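TENA/THI-4 protein (Shewanella denitrificans OS217, PDB 3DDE) is of unknown function, has an all-helical heme oxygenase-like fold and may act as an oxidoreductase. Local coordinates at residues S25-E30 / L214-W218; E47-Y51 / T114-I118; G135-W139 / V202-L207. All blocks are in the same frame, centred on the assembly; numbering follows the deposited sequence.

Contact 1 of 3, residues S25-E30 / L214-W218; sequences SPFIHE and LDDVW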
# COMPACT_ATOMS: atom_id res chain seq x y z
N SER A 25 -9.54 -31.98 15.42
CA SER A 25 -10.70 -31.17 15.00
C SER A 25 -12.04 -31.88 15.19
O SER A 25 -12.28 -32.93 14.59
CB SER A 25 -10.58 -30.79 13.52
OG SER A 25 -11.70 -30.02 13.12
N PRO A 26 -12.93 -31.31 16.03
CA PRO A 26 -14.24 -31.94 16.18
C PRO A 26 -15.03 -31.89 14.88
O PRO A 26 -15.88 -32.76 14.64
CB PRO A 26 -14.93 -31.07 17.24
CG PRO A 26 -13.87 -30.35 17.91
CD PRO A 26 -12.83 -30.12 16.88
N PHE A 27 -14.78 -30.85 14.08
CA PHE A 27 -15.40 -30.68 12.77
C PHE A 27 -15.07 -31.90 11.90
O PHE A 27 -15.97 -32.53 11.33
CB PHE A 27 -14.90 -29.38 12.11
CG PHE A 27 -15.35 -29.20 10.68
CD1 PHE A 27 -16.54 -28.56 10.39
CD2 PHE A 27 -14.57 -29.68 9.63
CE1 PHE A 27 -16.96 -28.40 9.06
CE2 PHE A 27 -14.98 -29.52 8.31
CZ PHE A 27 -16.18 -28.89 8.03
N ILE A 28 -13.79 -32.25 11.83
CA ILE A 28 -13.33 -33.38 11.03
C ILE A 28 -13.91 -34.71 11.53
O ILE A 28 -14.27 -35.56 10.72
CB ILE A 28 -11.78 -33.49 10.98
CG1 ILE A 28 -11.13 -32.22 10.41
CG2 ILE A 28 -11.35 -34.69 10.17
CD1 ILE A 28 -11.39 -31.97 8.94
N HIS A 29 -14.00 -34.90 12.85
CA HIS A 29 -14.55 -36.16 13.37
C HIS A 29 -16.04 -36.24 13.04
O HIS A 29 -16.52 -37.29 12.65
CB HIS A 29 -14.36 -36.38 14.87
CG HIS A 29 -12.98 -36.08 15.36
ND1 HIS A 29 -12.70 -35.88 16.70
CD2 HIS A 29 -11.82 -35.86 14.70
CE1 HIS A 29 -11.42 -35.60 16.84
NE2 HIS A 29 -10.86 -35.56 15.64
N GLU A 30 -16.75 -35.13 13.22
CA GLU A 30 -18.18 -35.08 12.92
C GLU A 30 -18.43 -35.55 11.48
O GLU A 30 -19.35 -36.33 11.22
CB GLU A 30 -18.69 -33.64 13.11
CG GLU A 30 -20.16 -33.38 12.76
CD GLU A 30 -21.15 -33.91 13.77
OE1 GLU A 30 -20.75 -34.59 14.74
OE2 GLU A 30 -22.35 -33.64 13.59
N LEU A 214 -11.63 -24.01 11.02
CA LEU A 214 -12.43 -25.19 11.37
C LEU A 214 -13.05 -25.08 12.78
O LEU A 214 -14.18 -25.51 13.01
CB LEU A 214 -11.55 -26.44 11.31
CG LEU A 214 -11.02 -26.89 9.95
CD1 LEU A 214 -10.00 -28.04 10.09
CD2 LEU A 214 -12.19 -27.33 9.09
N ASP A 215 -12.29 -24.50 13.71
CA ASP A 215 -12.73 -24.26 15.09
C ASP A 215 -13.84 -23.21 15.14
O ASP A 215 -14.82 -23.36 15.87
CB ASP A 215 -11.56 -23.79 15.97
CG ASP A 215 -10.41 -24.79 16.00
OD1 ASP A 215 -10.66 -26.01 15.81
OD2 ASP A 215 -9.25 -24.34 16.23
N ASP A 216 -13.69 -22.12 14.39
CA ASP A 216 -14.76 -21.11 14.31
C ASP A 216 -16.00 -21.67 13.64
O ASP A 216 -17.12 -21.43 14.08
CB ASP A 216 -14.32 -19.85 13.55
CG ASP A 216 -13.60 -18.87 14.42
OD1 ASP A 216 -13.29 -19.22 15.56
OD2 ASP A 216 -13.35 -17.74 13.95
N VAL A 217 -15.79 -22.43 12.57
CA VAL A 217 -16.92 -23.07 11.86
C VAL A 217 -17.70 -23.98 12.81
O VAL A 217 -18.94 -23.95 12.83
CB VAL A 217 -16.45 -23.87 10.60
CG1 VAL A 217 -17.62 -24.68 9.99
CG2 VAL A 217 -15.86 -22.94 9.58
N TRP A 218 -16.98 -24.78 13.60
CA TRP A 218 -17.62 -25.72 14.54
C TRP A 218 -18.40 -24.97 15.65
O TRP A 218 -19.57 -25.28 15.90
CB TRP A 218 -16.57 -26.68 15.13
CG TRP A 218 -17.13 -27.77 15.99
CD1 TRP A 218 -16.87 -27.99 17.31
CD2 TRP A 218 -18.06 -28.79 15.59
NE1 TRP A 218 -17.57 -29.10 17.75
CE2 TRP A 218 -18.31 -29.60 16.72
CE3 TRP A 218 -18.70 -29.09 14.39
CZ2 TRP A 218 -19.17 -30.69 16.68
CZ3 TRP A 218 -19.56 -30.18 14.35
CH2 TRP A 218 -19.79 -30.96 15.49
O HOH W 1 -12.75 -27.95 14.65
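L214 opens the contact by laying its CD2 methyl against the ring of F27, where CD2 of L214 stands 3.4 Å from CD2 of F27 and the two side chains cross at about a right angle. Its other methyl, CD1, turns toward S25 and I28, the latter at the longer CD1-CD1 distance of 4.3 Å. D215 takes part through solvent: its OD1 accepts a bond from a water that lies 2.8 Å from OG of S25. That hydroxyl also caps the start of helix 26-32, taking a weak bond from N of I28 (3.3 Å). With S25 chi1 at -180°, OG is swung to the side of its own carbonyl carbon, where it serves the turn and the water together. One turn after L214, V217 meets the other side of the F27 ring, CG1 of V217 lying 3.9 Å from CE1 of F27, so L214 and V217 border different parts of one ring. F27 and V217 also pack on helix 38-52, through L40 and through I43 and Y44. W218 closes the walk as a broad plate. P26 sits over one face of its indole in a CH-pi contact, CB of P26 3.6 Å from the centroid of the W218 five-membered ring and 24° off the normal; N of F27 lies above the same face. At the benzo end, E30 lays its CG 3.6 Å from CZ3 of W218, and a bend at chi2 brings the carboxylate close to the same ring. The 26-30 and 214-218 segments meet at 67°, and their chemistry is mainly apolar and aromatic; the polar link runs through one water held by S25 OG and D215 OD1 at the capped helix end.

Contact 2 of 3, residues E47-Y51 / T114-I118; sequences ETYHY and TETLI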
# COMPACT_ATOMS: atom_id res chain seq x y z
N GLU A 47 -16.77 -19.78 4.54
CA GLU A 47 -15.47 -19.25 4.97
C GLU A 47 -14.39 -19.50 3.92
O GLU A 47 -13.46 -18.69 3.77
CB GLU A 47 -15.02 -19.81 6.32
CG GLU A 47 -15.95 -19.44 7.46
CD GLU A 47 -16.30 -17.97 7.45
OE1 GLU A 47 -15.38 -17.14 7.64
OE2 GLU A 47 -17.50 -17.65 7.23
N THR A 48 -14.50 -20.61 3.22
CA THR A 48 -13.56 -20.92 2.15
C THR A 48 -13.70 -19.85 1.07
O THR A 48 -12.69 -19.38 0.53
CB THR A 48 -13.79 -22.32 1.58
OG1 THR A 48 -13.58 -23.27 2.63
CG2 THR A 48 -12.82 -22.61 0.44
N TYR A 49 -14.94 -19.48 0.80
CA TYR A 49 -15.25 -18.44 -0.18
C TYR A 49 -14.60 -17.13 0.21
O TYR A 49 -14.00 -16.47 -0.65
CB TYR A 49 -16.77 -18.24 -0.32
CG TYR A 49 -17.14 -16.89 -0.89
CD1 TYR A 49 -17.21 -16.68 -2.27
CD2 TYR A 49 -17.42 -15.83 -0.04
CE1 TYR A 49 -17.53 -15.42 -2.77
CE2 TYR A 49 -17.74 -14.57 -0.53
CZ TYR A 49 -17.79 -14.37 -1.88
OH TYR A 49 -18.11 -13.10 -2.32
N HIS A 50 -14.72 -16.77 1.49
CA HIS A 50 -14.15 -15.52 2.02
C HIS A 50 -12.65 -15.38 1.84
O HIS A 50 -12.20 -14.36 1.39
CB HIS A 50 -14.52 -15.31 3.48
CG HIS A 50 -15.95 -14.93 3.69
ND1 HIS A 50 -16.55 -13.92 2.99
CD2 HIS A 50 -16.88 -15.39 4.56
CE1 HIS A 50 -17.80 -13.77 3.40
NE2 HIS A 50 -18.03 -14.67 4.34
N TYR A 51 -11.87 -16.39 2.22
CA TYR A 51 -10.43 -16.27 2.07
C TYR A 51 -9.94 -16.53 0.63
O TYR A 51 -8.99 -15.91 0.17
CB TYR A 51 -9.69 -17.12 3.10
CG TYR A 51 -9.53 -18.61 2.83
CD1 TYR A 51 -8.55 -19.08 1.96
CD2 TYR A 51 -10.27 -19.55 3.54
CE1 TYR A 51 -8.36 -20.41 1.73
CE2 TYR A 51 -10.09 -20.91 3.33
CZ TYR A 51 -9.13 -21.34 2.42
OH TYR A 51 -8.94 -22.69 2.19
N THR A 114 -11.06 -16.46 9.90
CA THR A 114 -10.90 -16.31 8.46
C THR A 114 -10.32 -14.93 8.15
O THR A 114 -9.43 -14.79 7.31
CB THR A 114 -12.27 -16.51 7.74
OG1 THR A 114 -12.86 -17.72 8.23
CG2 THR A 114 -12.11 -16.57 6.22
N GLU A 115 -10.87 -13.91 8.80
CA GLU A 115 -10.35 -12.55 8.68
C GLU A 115 -8.86 -12.53 9.07
O GLU A 115 -8.06 -11.84 8.44
CB GLU A 115 -11.13 -11.61 9.60
CG GLU A 115 -11.03 -10.13 9.23
CD GLU A 115 -11.76 -9.84 7.94
OE1 GLU A 115 -12.97 -10.14 7.82
OE2 GLU A 115 -11.12 -9.34 7.02
N THR A 116 -8.52 -13.30 10.12
CA THR A 116 -7.14 -13.42 10.60
C THR A 116 -6.22 -14.08 9.56
O THR A 116 -5.07 -13.66 9.41
CB THR A 116 -7.06 -14.18 11.97
OG1 THR A 116 -7.92 -13.55 12.92
CG2 THR A 116 -5.61 -14.24 12.53
N LEU A 117 -6.69 -15.11 8.87
CA LEU A 117 -5.90 -15.75 7.82
C LEU A 117 -5.67 -14.76 6.66
O LEU A 117 -4.55 -14.67 6.15
CB LEU A 117 -6.60 -17.03 7.29
CG LEU A 117 -5.92 -17.73 6.09
CD1 LEU A 117 -4.51 -18.18 6.39
CD2 LEU A 117 -6.76 -18.90 5.60
N ILE A 118 -6.74 -14.08 6.24
CA ILE A 118 -6.70 -13.11 5.15
C ILE A 118 -5.62 -12.06 5.45
O ILE A 118 -4.77 -11.81 4.61
CB ILE A 118 -8.11 -12.45 4.92
CG1 ILE A 118 -9.12 -13.48 4.38
CG2 ILE A 118 -8.04 -11.30 3.93
CD1 ILE A 118 -10.61 -13.08 4.53
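E47 reaches T114 with its carboxylate. From CB, which lies 3.6 Å from OG1 of T114, the chain runs to CG at a similar distance from that oxygen; CG sits beside the backbone N (chi1 -63°), and a bend at chi2 brings the carboxylate round to the neighbouring helix, with CD of E47 3.5 Å from OG1 of T114. At the tip, OE1 of E47 accepts the proton of T114 OG1 at 2.7 Å through its anti lone pair, and the same oxygen takes a second bond from N of L111. An alanine in place of E47 would probably leave the buried T114 hydroxyl and the L111 amide without their shared acceptor. The methyl of T114 turns to the other helix as well, CG2 of T114 standing 3.9 Å from CB of H50 and near the plane of the Y51 ring at its edge. One turn further on, CD2 of L117 lies over a face of that ring, 4.1 Å from the Y51 ring centroid and 16° off the normal, a CH-pi contact; O of T48 lies over the opposite face. I118 fills in beside them, its CG1 3.9 Å from CB of Y51. The 47-51 and 114-118 segments run in the same general direction, crossing at -24°; helix 193-223 packs on T114 and L117 through I213, while T116 and I118 face a second subunit, packing on its T116 and W123.

Contact 3 of 3, residues G135-W139 / V202-L207; sequences GYSYW and VMENSL
W139 and S206 hold the tight side of this contact. NE1 of W139 donates to OG of S206 at 3.0 Å, nearly straight (175°) and in the indole plane, while S206 OG donates to O of V202 at 2.6 Å, so the buried hydroxyl both accepts and donates. CD1 of L207 sits over the six-membered ring of W139, 3.7 Å from its centroid and 4° off the normal, with O of Y136 over the opposite face. W139 takes chi1 72°, which places CG between its backbone N and carbonyl carbon and brings NE1 to the serine. G135 lets the backbones close to 4.1 Å between its CA and that of M203; a CB there would clash with N of M203. Packing is less intimate at Y138, which meets selenomethionine M203 obliquely, SE of M203 5.0 Å from the Y138 ring centroid, a Met-aromatic contact. Y136 still touches S206, its CD1 3.7 Å from OG of S206, but its hydroxyl bonds N55 instead. No solvent side is evident, since every touching residue is buried: helix 112-126 packs on Y136 and V202, helix 7-24 on Y138, M203 and L207, and helix 166-189 on Y138.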
# COMPACT_ATOMS: atom_id res chain seq x y z
N GLY A 135 5.43 -20.95 0.56
CA GLY A 135 5.19 -21.90 1.66
C GLY A 135 3.71 -22.23 1.83
O GLY A 135 3.34 -23.36 2.11
N TYR A 136 2.87 -21.22 1.66
CA TYR A 136 1.42 -21.39 1.70
C TYR A 136 1.01 -22.30 0.56
O TYR A 136 0.31 -23.30 0.76
CB TYR A 136 0.72 -20.03 1.58
CG TYR A 136 -0.79 -20.05 1.41
CD1 TYR A 136 -1.60 -20.87 2.19
CD2 TYR A 136 -1.40 -19.19 0.50
CE1 TYR A 136 -2.98 -20.85 2.05
CE2 TYR A 136 -2.77 -19.17 0.35
CZ TYR A 136 -3.56 -20.00 1.14
OH TYR A 136 -4.92 -19.97 0.98
N SER A 137 1.48 -21.95 -0.64
CA SER A 137 1.21 -22.69 -1.86
C SER A 137 1.69 -24.13 -1.77
O SER A 137 1.07 -25.04 -2.34
CB SER A 137 1.91 -22.01 -3.03
OG SER A 137 1.35 -20.74 -3.30
N TYR A 138 2.79 -24.36 -1.06
CA TYR A 138 3.31 -25.71 -0.95
C TYR A 138 2.30 -26.70 -0.36
O TYR A 138 2.08 -27.76 -0.95
CB TYR A 138 4.63 -25.78 -0.17
CG TYR A 138 5.14 -27.20 -0.13
CD1 TYR A 138 5.73 -27.80 -1.25
CD2 TYR A 138 4.98 -27.98 1.02
CE1 TYR A 138 6.17 -29.13 -1.20
CE2 TYR A 138 5.41 -29.29 1.07
CZ TYR A 138 6.00 -29.86 -0.04
OH TYR A 138 6.42 -31.18 0.04
N TRP A 139 1.70 -26.39 0.78
CA TRP A 139 0.71 -27.31 1.36
C TRP A 139 -0.64 -27.11 0.68
O TRP A 139 -1.40 -28.06 0.48
CB TRP A 139 0.61 -27.19 2.90
CG TRP A 139 -0.04 -25.96 3.40
CD1 TRP A 139 0.58 -24.83 3.83
CD2 TRP A 139 -1.45 -25.71 3.51
NE1 TRP A 139 -0.36 -23.89 4.21
CE2 TRP A 139 -1.61 -24.41 4.01
CE3 TRP A 139 -2.59 -26.47 3.22
CZ2 TRP A 139 -2.86 -23.84 4.23
CZ3 TRP A 139 -3.83 -25.90 3.46
CH2 TRP A 139 -3.96 -24.61 3.96
N VAL A 202 6.01 -19.53 6.88
CA VAL A 202 4.70 -19.22 6.28
C VAL A 202 3.86 -20.46 6.05
O VAL A 202 2.65 -20.42 6.24
CB VAL A 202 4.85 -18.41 4.96
CG1 VAL A 202 3.46 -18.20 4.23
CG2 VAL A 202 5.52 -17.09 5.27
N MSE A 203 4.49 -21.55 5.65
CA MSE A 203 3.81 -22.82 5.43
C MSE A 203 3.10 -23.22 6.72
O MSE A 203 1.93 -23.59 6.73
CB MSE A 203 4.85 -23.89 5.06
CG MSE A 203 4.32 -25.28 4.74
SE MSE A 203 5.78 -26.53 4.47
CE MSE A 203 6.40 -26.69 6.31
N GLU A 204 3.86 -23.17 7.81
CA GLU A 204 3.39 -23.57 9.12
C GLU A 204 2.28 -22.68 9.64
O GLU A 204 1.24 -23.18 10.06
CB GLU A 204 4.54 -23.57 10.13
CG GLU A 204 5.53 -24.73 9.99
CD GLU A 204 6.74 -24.62 10.92
OE1 GLU A 204 6.94 -23.55 11.52
OE2 GLU A 204 7.53 -25.59 11.05
N ASN A 205 2.49 -21.36 9.61
CA ASN A 205 1.51 -20.47 10.20
C ASN A 205 0.27 -20.38 9.37
O ASN A 205 -0.82 -20.35 9.91
CB ASN A 205 2.10 -19.08 10.52
CG ASN A 205 1.26 -18.32 11.56
OD1 ASN A 205 1.04 -18.82 12.68
ND2 ASN A 205 0.80 -17.12 11.20
N SER A 206 0.39 -20.36 8.05
CA SER A 206 -0.81 -20.31 7.20
C SER A 206 -1.69 -21.55 7.45
O SER A 206 -2.91 -21.44 7.42
CB SER A 206 -0.45 -20.15 5.71
OG SER A 206 0.40 -21.19 5.27
N LEU A 207 -1.09 -22.71 7.71
CA LEU A 207 -1.83 -23.94 7.97
C LEU A 207 -2.41 -23.93 9.39
O LEU A 207 -3.55 -24.34 9.58
CB LEU A 207 -0.93 -25.16 7.72
CG LEU A 207 -1.54 -26.57 7.84
CD1 LEU A 207 -2.86 -26.69 7.13
CD2 LEU A 207 -0.56 -27.62 7.35

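Overall arrangement
Helix 193-223 is common to contacts 1 and 3, whose centres lie about 20 Å apart and whose nearest atoms stay about 7 Å apart. Contact 2 bridges between them. It touches contact 1 where CG2 of V217 packs 4.1 Å from CG of E47, and contact 3 where CE1 of Y51 lies 3.5 Å from OH of Y136 and CD1 of L117 lies 3.8 Å from O of S206. Contacts 2 and 3 are buried, the centre of each about 9 Å from the chain centre, while that of contact 1 sits about 15 Å out. Together they join the helices of a heme oxygenase-like bundle; no metal or ligand site is identified among them.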